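Local coordinates for protein mucus binding proteinn (Lactobacillus reuteri, PDB 4MT5) that probably binds mucins of gastrointestinal mucus, as one repeat of a long adhesin anchored to the bacterial cell wall, at residues Glu91-Val96 with Lys176-Val181; Val6-Asp11 with Tyr66-Lys71; Phe70-Thr75 with Thr118-Thr123. One frame throughout, in Å; residues are numbered along the deposited sequence.

The three contacts are spread along a very elongated chain, and one mixed sheet reaches all of them. Interaction 2 pairs strand 2-10 with strand 65-77 and closes before interaction 1 opens, while the segments of interactions 1 and 3 alternate along the chain. Interaction 3 shares F70 and K71 with interaction 2 and pairs the later part of strand 65-77 with strand 104-120; the two centres lie about 16 Å apart. Interaction 1 joins strands 85-96 and 174-182, its centre about 66 Å from that of interaction 2 and about 50 Å from that of interaction 3. Continuous strand pairing thus links them, with interaction 3, between segments of the two family regions, bridging these.

Interaction 1 (Glu91-Val96 with Lys176-Val181); sequences ETIHYV and KTVVYV
Five backbone hydrogen bonds hold strands 91-96 and 176-181 in parallel. H94 is bonded through both backbone N and backbone O, the N giving to K176 O at 2.9 Å and the O receiving V178 N nearly along the C=O axis. V96, two residues on, repeats the pattern: its N reaches V178 O at 2.8 Å, while its O accepts Y180 N from above the carbonyl plane. K176 N to T92 O, at 169°, completes the ladder. The residues between turn outward: I93 and Y95 make backbone bonds to S107 and V103, and V179 N gives to N158 OD1.

I93, Y95 and V178 share one face of the sheet. I93 CG2 lies over one face of the Y95 ring, offset toward its rim, and also meets V178 CG2 at 3.6 Å. Y95 runs alongside V178, its CD1 3.6 Å from V178 CB and at the edge of the Y180 ring. P150 O satisfies the Y180 hydroxyl. On the other face, V96 CG2 touches V179 CG2 at 3.8 Å, and H94 ND1 bonds weakly to D106.

Strand 104-120 pairs with the far side of 91-96, strand 155-157 flanks 176-181, and I162 of strand 161-167 packs on I93 and K176, F165 on K176.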
loop_
_atom_site.group_PDB
_atom_site.type_symbol
_atom_site.label_atom_id
_atom_site.label_comp_id
_atom_site.label_asym_id
_atom_site.label_seq_id
_atom_site.Cartn_x
_atom_site.Cartn_y
_atom_site.Cartn_z
ATOM N N GLU A 91 -8.364 23.435 -4.016
ATOM C CA GLU A 91 -8.560 24.790 -3.525
ATOM C C GLU A 91 -9.519 25.532 -4.440
ATOM O O GLU A 91 -9.388 25.487 -5.670
ATOM C CB GLU A 91 -7.233 25.533 -3.472
ATOM C CG GLU A 91 -7.351 27.001 -3.113
ATOM C CD GLU A 91 -6.057 27.752 -3.348
ATOM O OE1 GLU A 91 -5.659 27.868 -4.525
ATOM O OE2 GLU A 91 -5.429 28.207 -2.362
ATOM N N THR A 92 -10.481 26.214 -3.832
ATOM C CA THR A 92 -11.471 26.972 -4.582
ATOM C C THR A 92 -11.537 28.427 -4.118
ATOM O O THR A 92 -11.681 28.713 -2.920
ATOM C CB THR A 92 -12.870 26.334 -4.470
ATOM O OG1 THR A 92 -12.811 24.966 -4.896
ATOM C CG2 THR A 92 -13.865 27.080 -5.336
ATOM N N ILE A 93 -11.414 29.339 -5.077
ATOM C CA ILE A 93 -11.609 30.756 -4.809
ATOM C C ILE A 93 -12.925 31.223 -5.408
ATOM O O ILE A 93 -13.150 31.068 -6.604
ATOM C CB ILE A 93 -10.490 31.609 -5.410
ATOM C CG1 ILE A 93 -9.133 31.094 -4.954
ATOM C CG2 ILE A 93 -10.647 33.045 -4.951
ATOM C CD1 ILE A 93 -9.000 31.084 -3.444
ATOM N N HIS A 94 -13.794 31.777 -4.567
ATOM C CA HIS A 94 -15.026 32.421 -5.036
ATOM C C HIS A 94 -14.850 33.945 -5.132
ATOM O O HIS A 94 -14.318 34.582 -4.219
ATOM C CB HIS A 94 -16.217 32.091 -4.123
ATOM C CG HIS A 94 -16.560 30.632 -4.069
ATOM N ND1 HIS A 94 -16.896 29.904 -5.190
ATOM C CD2 HIS A 94 -16.631 29.771 -3.023
ATOM C CE1 HIS A 94 -17.153 28.656 -4.838
ATOM N NE2 HIS A 94 -16.994 28.547 -3.530
ATOM N N TYR A 95 -15.295 34.520 -6.242
ATOM C CA TYR A 95 -15.250 35.964 -6.420
ATOM C C TYR A 95 -16.672 36.556 -6.489
ATOM O O TYR A 95 -17.374 36.379 -7.482
ATOM C CB TYR A 95 -14.455 36.319 -7.685
ATOM C CG TYR A 95 -13.030 35.789 -7.729
ATOM C CD1 TYR A 95 -12.011 36.403 -7.009
ATOM C CD2 TYR A 95 -12.700 34.685 -8.513
ATOM C CE1 TYR A 95 -10.701 35.925 -7.061
ATOM C CE2 TYR A 95 -11.393 34.199 -8.572
ATOM C CZ TYR A 95 -10.400 34.825 -7.844
ATOM O OH TYR A 95 -9.108 34.345 -7.899
ATOM N N VAL A 96 -17.094 37.266 -5.442
ATOM C CA VAL A 96 -18.473 37.761 -5.363
ATOM C C VAL A 96 -18.600 39.274 -5.170
ATOM O O VAL A 96 -17.654 40.019 -5.415
ATOM C CB VAL A 96 -19.253 37.058 -4.236
ATOM C CG1 VAL A 96 -19.358 35.576 -4.518
ATOM C CG2 VAL A 96 -18.582 37.298 -2.895
ATOM N N LYS A 176 -12.025 29.631 -0.074
ATOM C CA LYS A 176 -11.719 31.009 0.252
ATOM C C LYS A 176 -12.526 31.904 -0.680
ATOM O O LYS A 176 -12.536 31.700 -1.900
ATOM C CB LYS A 176 -10.226 31.265 0.053
ATOM C CG LYS A 176 -9.487 31.761 1.274
ATOM C CD LYS A 176 -9.606 30.834 2.458
ATOM C CE LYS A 176 -8.567 31.232 3.510
ATOM N NZ LYS A 176 -8.759 30.585 4.844
ATOM N N THR A 177 -13.191 32.902 -0.101
ATOM C CA THR A 177 -14.070 33.798 -0.849
ATOM C C THR A 177 -13.529 35.232 -0.930
ATOM O O THR A 177 -13.123 35.805 0.082
ATOM C CB THR A 177 -15.468 33.806 -0.217
ATOM O OG1 THR A 177 -15.970 32.462 -0.181
ATOM C CG2 THR A 177 -16.411 34.675 -1.018
ATOM N N VAL A 178 -13.514 35.799 -2.138
ATOM C CA VAL A 178 -13.125 37.198 -2.337
ATOM C C VAL A 178 -14.345 38.079 -2.642
ATOM O O VAL A 178 -15.109 37.791 -3.569
ATOM C CB VAL A 178 -12.125 37.353 -3.496
ATOM C CG1 VAL A 178 -11.447 38.711 -3.435
ATOM C CG2 VAL A 178 -11.099 36.272 -3.444
ATOM N N VAL A 179 -14.520 39.153 -1.869
ATOM C CA VAL A 179 -15.662 40.057 -2.051
ATOM C C VAL A 179 -15.241 41.389 -2.665
ATOM O O VAL A 179 -14.363 42.080 -2.149
ATOM C CB VAL A 179 -16.418 40.336 -0.733
ATOM C CG1 VAL A 179 -17.646 41.169 -1.011
ATOM C CG2 VAL A 179 -16.819 39.045 -0.059
ATOM N N TYR A 180 -15.883 41.734 -3.774
ATOM C CA TYR A 180 -15.607 42.977 -4.478
ATOM C C TYR A 180 -16.564 44.086 -4.040
ATOM O O TYR A 180 -17.786 43.923 -4.103
ATOM C CB TYR A 180 -15.724 42.755 -5.986
ATOM C CG TYR A 180 -14.498 42.130 -6.622
ATOM C CD1 TYR A 180 -13.625 42.896 -7.396
ATOM C CD2 TYR A 180 -14.215 40.775 -6.453
ATOM C CE1 TYR A 180 -12.504 42.333 -7.984
ATOM C CE2 TYR A 180 -13.088 40.199 -7.036
ATOM C CZ TYR A 180 -12.239 40.984 -7.800
ATOM O OH TYR A 180 -11.125 40.423 -8.381
ATOM N N VAL A 181 -16.005 45.210 -3.593
ATOM C CA VAL A 181 -16.808 46.363 -3.181
ATOM C C VAL A 181 -16.942 47.363 -4.327
ATOM O O VAL A 181 -15.957 47.719 -4.968
ATOM C CB VAL A 181 -16.206 47.063 -1.938
ATOM C CG1 VAL A 181 -16.893 48.389 -1.688
ATOM C CG2 VAL A 181 -16.304 46.155 -0.708
#

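Interaction 2 (Val6-Asp11 with Tyr66-Lys71); sequences VKYVDD and YEVHFK
Strands 6-10 and 66-71 run parallel in exact step, V6 beside Y66 through D10 beside F70, and their main chains are laced by five hydrogen bonds. K7 N gives to Y66 O and K7 O takes V68 N; V9 N reaches V68 O at 2.8 Å and V9 O takes F70 N almost along its C=O axis. The ladder ends past the strand, where D11 N meets F70 O in the carbonyl plane at 2.7 Å.

Polar side chains work on the face of K7, V9, E67 and H69. The H69 ring is held at both nitrogens: ND1 gives to the syn lone pair of D11 OD1 at 2.7 Å, with that oxygen 22° out of the imidazole plane, while NE2 gives to E67 OE1 at 2.8 Å, meeting it from above the carboxylate plane. Two acidic partners fix the ring's rotation and would tend to favour its charged form. The other oxygen of E67, OE2, forms a salt bridge with K7 NZ at 3.4 Å, the lysine lying alongside the glutamate after a bend at chi3 (77°).

Packing contacts occur on both faces. V9 lies alongside the H69 ring, pointing the same way, with V9 CB 3.5 Å from H69 ND1. On the opposite face Y8 extends beside both V68 and F70; its CD1 is 3.7 Å from V68 CB and meets F70 CE2 edge to edge. Y8 OH bonds to Y32, and I38 of helix 35-42 packs on V68 and F70.

Adjacent parallel first and last strands, with a helix packed across one face, are the signature of the ubiquitin-like beta-grasp fold.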
loop_
_atom_site.group_PDB
_atom_site.type_symbol
_atom_site.label_atom_id
_atom_site.label_comp_id
_atom_site.label_asym_id
_atom_site.label_seq_id
_atom_site.Cartn_x
_atom_site.Cartn_y
_atom_site.Cartn_z
ATOM N N VAL A 6 8.418 -34.678 8.980
ATOM C CA VAL A 6 8.554 -33.691 7.918
ATOM C C VAL A 6 7.834 -32.433 8.397
ATOM O O VAL A 6 6.622 -32.452 8.619
ATOM C CB VAL A 6 7.962 -34.217 6.594
ATOM C CG1 VAL A 6 8.074 -33.175 5.509
ATOM C CG2 VAL A 6 8.671 -35.493 6.169
ATOM N N LYS A 7 8.587 -31.356 8.609
ATOM C CA LYS A 7 8.063 -30.183 9.319
ATOM C C LYS A 7 8.039 -28.967 8.396
ATOM O O LYS A 7 9.083 -28.524 7.913
ATOM C CB LYS A 7 8.902 -29.906 10.581
ATOM C CG LYS A 7 8.532 -28.657 11.354
ATOM C CD LYS A 7 9.143 -28.617 12.778
ATOM C CE LYS A 7 10.630 -28.251 12.768
ATOM N NZ LYS A 7 11.218 -28.098 14.138
ATOM N N TYR A 8 6.840 -28.448 8.137
ATOM C CA TYR A 8 6.657 -27.294 7.267
ATOM C C TYR A 8 6.571 -26.038 8.113
ATOM O O TYR A 8 5.654 -25.899 8.921
ATOM C CB TYR A 8 5.363 -27.424 6.461
ATOM C CG TYR A 8 5.278 -28.623 5.552
ATOM C CD1 TYR A 8 5.539 -28.507 4.196
ATOM C CD2 TYR A 8 4.928 -29.879 6.051
ATOM C CE1 TYR A 8 5.458 -29.623 3.352
ATOM C CE2 TYR A 8 4.848 -30.994 5.221
ATOM C CZ TYR A 8 5.112 -30.858 3.873
ATOM O OH TYR A 8 5.030 -31.953 3.050
ATOM N N VAL A 9 7.505 -25.114 7.896
ATOM C CA VAL A 9 7.655 -23.933 8.740
ATOM C C VAL A 9 7.419 -22.609 8.010
ATOM O O VAL A 9 7.987 -22.352 6.969
ATOM C CB VAL A 9 9.068 -23.891 9.331
ATOM C CG1 VAL A 9 9.236 -22.674 10.162
ATOM C CG2 VAL A 9 9.324 -25.114 10.157
ATOM N N ASP A 10 6.580 -21.766 8.588
ATOM C CA ASP A 10 6.411 -20.382 8.146
ATOM C C ASP A 10 7.464 -19.477 8.797
ATOM O O ASP A 10 7.328 -19.094 9.959
ATOM C CB ASP A 10 4.992 -19.898 8.493
ATOM C CG ASP A 10 4.802 -18.409 8.280
ATOM O OD1 ASP A 10 5.640 -17.787 7.586
ATOM O OD2 ASP A 10 3.801 -17.859 8.801
ATOM N N ASP A 11 8.494 -19.122 8.030
ATOM C CA ASP A 11 9.615 -18.355 8.553
ATOM C C ASP A 11 9.176 -16.974 8.982
ATOM O O ASP A 11 9.768 -16.393 9.884
ATOM C CB ASP A 11 10.769 -18.261 7.547
ATOM C CG ASP A 11 11.507 -19.607 7.352
ATOM O OD1 ASP A 11 11.122 -20.597 8.019
ATOM O OD2 ASP A 11 12.480 -19.679 6.547
ATOM N N TYR A 66 12.980 -33.563 8.963
ATOM C CA TYR A 66 13.332 -32.808 7.773
ATOM C C TYR A 66 12.433 -31.564 7.694
ATOM O O TYR A 66 11.242 -31.629 8.009
ATOM C CB TYR A 66 13.161 -33.687 6.545
ATOM C CG TYR A 66 13.979 -34.958 6.562
ATOM C CD1 TYR A 66 15.257 -34.997 6.012
ATOM C CD2 TYR A 66 13.478 -36.125 7.117
ATOM C CE1 TYR A 66 16.015 -36.172 6.011
ATOM C CE2 TYR A 66 14.234 -37.304 7.114
ATOM C CZ TYR A 66 15.489 -37.309 6.563
ATOM O OH TYR A 66 16.226 -38.449 6.570
ATOM N N GLU A 67 13.005 -30.428 7.306
ATOM C CA GLU A 67 12.264 -29.163 7.331
ATOM C C GLU A 67 11.963 -28.588 5.939
ATOM O O GLU A 67 12.789 -28.605 5.032
ATOM C CB GLU A 67 12.986 -28.119 8.204
ATOM C CG GLU A 67 12.989 -28.421 9.722
ATOM C CD GLU A 67 13.718 -27.349 10.554
ATOM O OE1 GLU A 67 14.589 -26.654 9.980
ATOM O OE2 GLU A 67 13.424 -27.192 11.770
ATOM N N VAL A 68 10.752 -28.090 5.768
ATOM C CA VAL A 68 10.406 -27.369 4.549
ATOM C C VAL A 68 10.093 -25.941 4.966
ATOM O O VAL A 68 9.121 -25.718 5.681
ATOM C CB VAL A 68 9.170 -27.997 3.831
ATOM C CG1 VAL A 68 8.817 -27.210 2.587
ATOM C CG2 VAL A 68 9.431 -29.451 3.464
ATOM N N HIS A 69 10.913 -24.973 4.564
ATOM C CA HIS A 69 10.677 -23.592 5.012
ATOM C C HIS A 69 9.907 -22.736 3.978
ATOM O O HIS A 69 10.113 -22.847 2.770
ATOM C CB HIS A 69 11.992 -22.909 5.457
ATOM C CG HIS A 69 12.582 -23.479 6.715
ATOM N ND1 HIS A 69 12.190 -23.072 7.975
ATOM C CD2 HIS A 69 13.534 -24.424 6.907
ATOM C CE1 HIS A 69 12.874 -23.743 8.887
ATOM N NE2 HIS A 69 13.693 -24.572 8.266
ATOM N N PHE A 70 9.001 -21.900 4.465
ATOM C CA PHE A 70 8.269 -20.979 3.612
ATOM C C PHE A 70 8.401 -19.592 4.173
ATOM O O PHE A 70 8.760 -19.442 5.338
ATOM C CB PHE A 70 6.789 -21.307 3.614
ATOM C CG PHE A 70 6.457 -22.628 3.003
ATOM C CD1 PHE A 70 6.009 -22.707 1.696
ATOM C CD2 PHE A 70 6.565 -23.791 3.737
ATOM C CE1 PHE A 70 5.679 -23.916 1.140
ATOM C CE2 PHE A 70 6.239 -24.999 3.178
ATOM C CZ PHE A 70 5.798 -25.062 1.880
ATOM N N LYS A 71 8.113 -18.585 3.347
ATOM C CA LYS A 71 7.900 -17.208 3.824
ATOM C C LYS A 71 6.623 -16.677 3.200
ATOM O O LYS A 71 6.117 -17.249 2.232
ATOM C CB LYS A 71 9.065 -16.287 3.470
ATOM C CG LYS A 71 9.329 -16.181 1.976
ATOM C CD LYS A 71 10.433 -15.181 1.672
ATOM C CE LYS A 71 11.088 -15.462 0.314
ATOM N NZ LYS A 71 12.229 -14.513 0.109
#

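Interaction 3 (Phe70-Thr75 with Thr118-Thr123); sequences FKHGMT and TTDNVT
D120 OD1 is gripped by two backbone donors, V122 N at 2.8 Å and T123 N at 3.0 Å, the first nearly along the C-O axis and the second from above the carboxylate plane. The first bond closes an Asx turn, and the two together form an Asx motif where strand 118-120 ends. With CG anti to the backbone N (chi1 -176°), OD2 accepts H72 ND1 on its syn lone pair at 2.7 Å, in the plane of a ring turned 77° from the carboxylate. H72 NE2 bonds to D10 OD2, and two aspartates would probably raise the ring's proton affinity. V122 CB stands over the ring centre, 3.8 Å from the H72 centroid, a CH-pi contact. An alanine in place of D120 would remove both oxygens and would probably loosen the turn and the setting of the H72 ring.

T75 and T119 form an antiparallel hydrogen-bonded pair, and N121 N gives to G73 O at 2.7 Å. T75 OG1 donates to a lone pair of N121 OD1, and a water also bridges these side chains.

Antiparallel pairing and His-carboxylate hydrogen bonds at both imidazole nitrogens thus join strand 65-77, which continues from the N-terminal beta-grasp domain, to strand 104-120 of the Muc B2-like family region.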
loop_
_atom_site.group_PDB
_atom_site.type_symbol
_atom_site.label_atom_id
_atom_site.label_comp_id
_atom_site.label_asym_id
_atom_site.label_seq_id
_atom_site.Cartn_x
_atom_site.Cartn_y
_atom_site.Cartn_z
ATOM N N PHE A 70 9.001 -21.900 4.465
ATOM C CA PHE A 70 8.269 -20.979 3.612
ATOM C C PHE A 70 8.401 -19.592 4.173
ATOM O O PHE A 70 8.760 -19.442 5.338
ATOM C CB PHE A 70 6.789 -21.307 3.614
ATOM C CG PHE A 70 6.457 -22.628 3.003
ATOM C CD1 PHE A 70 6.009 -22.707 1.696
ATOM C CD2 PHE A 70 6.565 -23.791 3.737
ATOM C CE1 PHE A 70 5.679 -23.916 1.140
ATOM C CE2 PHE A 70 6.239 -24.999 3.178
ATOM C CZ PHE A 70 5.798 -25.062 1.880
ATOM N N LYS A 71 8.113 -18.585 3.347
ATOM C CA LYS A 71 7.900 -17.208 3.824
ATOM C C LYS A 71 6.623 -16.677 3.200
ATOM O O LYS A 71 6.117 -17.249 2.232
ATOM C CB LYS A 71 9.065 -16.287 3.470
ATOM C CG LYS A 71 9.329 -16.181 1.976
ATOM C CD LYS A 71 10.433 -15.181 1.672
ATOM C CE LYS A 71 11.088 -15.462 0.314
ATOM N NZ LYS A 71 12.229 -14.513 0.109
ATOM N N HIS A 72 6.094 -15.595 3.756
ATOM C CA HIS A 72 4.887 -14.983 3.207
ATOM C C HIS A 72 5.144 -14.345 1.849
ATOM O O HIS A 72 6.166 -13.697 1.631
ATOM C CB HIS A 72 4.329 -13.929 4.160
ATOM C CG HIS A 72 3.635 -14.501 5.355
ATOM N ND1 HIS A 72 2.833 -13.743 6.185
ATOM C CD2 HIS A 72 3.616 -15.757 5.861
ATOM C CE1 HIS A 72 2.352 -14.507 7.148
ATOM N NE2 HIS A 72 2.813 -15.733 6.977
ATOM N N GLY A 73 4.202 -14.538 0.935
ATOM C CA GLY A 73 4.267 -13.884 -0.354
ATOM C C GLY A 73 3.986 -12.411 -0.207
ATOM O O GLY A 73 3.171 -11.997 0.614
ATOM N N MET A 74 4.672 -11.599 -0.997
ATOM C CA MET A 74 4.401 -10.163 -0.997
ATOM C C MET A 74 3.949 -9.674 -2.370
ATOM O O MET A 74 4.526 -10.043 -3.407
ATOM C CB MET A 74 5.624 -9.370 -0.524
ATOM C CG MET A 74 6.059 -9.670 0.911
ATOM S SD MET A 74 4.845 -9.258 2.192
ATOM C CE MET A 74 5.730 -9.806 3.654
ATOM N N THR A 75 2.902 -8.861 -2.368
ATOM C CA THR A 75 2.415 -8.241 -3.589
ATOM C C THR A 75 2.598 -6.739 -3.522
ATOM O O THR A 75 2.070 -6.079 -2.628
ATOM C CB THR A 75 0.934 -8.529 -3.820
ATOM O OG1 THR A 75 0.765 -9.897 -4.214
ATOM C CG2 THR A 75 0.403 -7.632 -4.917
ATOM N N THR A 118 2.785 -2.274 -0.019
ATOM C CA THR A 118 3.000 -3.708 -0.138
ATOM C C THR A 118 2.019 -4.480 0.734
ATOM O O THR A 118 1.840 -4.150 1.906
ATOM C CB THR A 118 4.413 -4.087 0.275
ATOM O OG1 THR A 118 5.342 -3.331 -0.503
ATOM C CG2 THR A 118 4.653 -5.578 0.036
ATOM N N THR A 119 1.381 -5.497 0.156
ATOM C CA THR A 119 0.425 -6.327 0.880
ATOM C C THR A 119 1.033 -7.706 1.122
ATOM O O THR A 119 1.768 -8.204 0.272
ATOM C CB THR A 119 -0.892 -6.498 0.106
ATOM O OG1 THR A 119 -1.406 -5.215 -0.256
ATOM C CG2 THR A 119 -1.923 -7.199 0.961
ATOM N N ASP A 120 0.740 -8.293 2.287
ATOM C CA ASP A 120 1.125 -9.651 2.633
ATOM C C ASP A 120 0.103 -10.562 1.971
ATOM O O ASP A 120 -1.087 -10.389 2.181
ATOM C CB ASP A 120 1.067 -9.787 4.155
ATOM C CG ASP A 120 1.552 -11.142 4.671
ATOM O OD1 ASP A 120 1.100 -12.204 4.174
ATOM O OD2 ASP A 120 2.373 -11.130 5.617
ATOM N N ASN A 121 0.560 -11.517 1.165
ATOM C CA ASN A 121 -0.350 -12.405 0.427
ATOM C C ASN A 121 -1.093 -13.407 1.313
ATOM O O ASN A 121 -2.159 -13.919 0.939
ATOM C CB ASN A 121 0.396 -13.197 -0.657
ATOM C CG ASN A 121 0.769 -12.355 -1.866
ATOM O OD1 ASN A 121 0.771 -11.116 -1.821
ATOM N ND2 ASN A 121 1.098 -13.030 -2.960
ATOM N N VAL A 122 -0.511 -13.712 2.467
ATOM C CA VAL A 122 -1.098 -14.680 3.375
ATOM C C VAL A 122 -2.083 -13.995 4.312
ATOM O O VAL A 122 -3.233 -14.405 4.423
ATOM C CB VAL A 122 -0.017 -15.424 4.198
ATOM C CG1 VAL A 122 -0.657 -16.216 5.318
ATOM C CG2 VAL A 122 0.817 -16.338 3.298
ATOM N N THR A 123 -1.649 -12.941 4.978
ATOM C CA THR A 123 -2.545 -12.307 5.921
ATOM C C THR A 123 -3.561 -11.426 5.214
ATOM O O THR A 123 -4.710 -11.330 5.641
ATOM C CB THR A 123 -1.791 -11.475 6.960
ATOM O OG1 THR A 123 -1.263 -10.300 6.339
ATOM C CG2 THR A 123 -0.657 -12.279 7.548
HETATM O O HOH W 1 -0.354 -4.956 -2.814
HETATM O O HOH W 2 2.694 -12.296 -5.300
#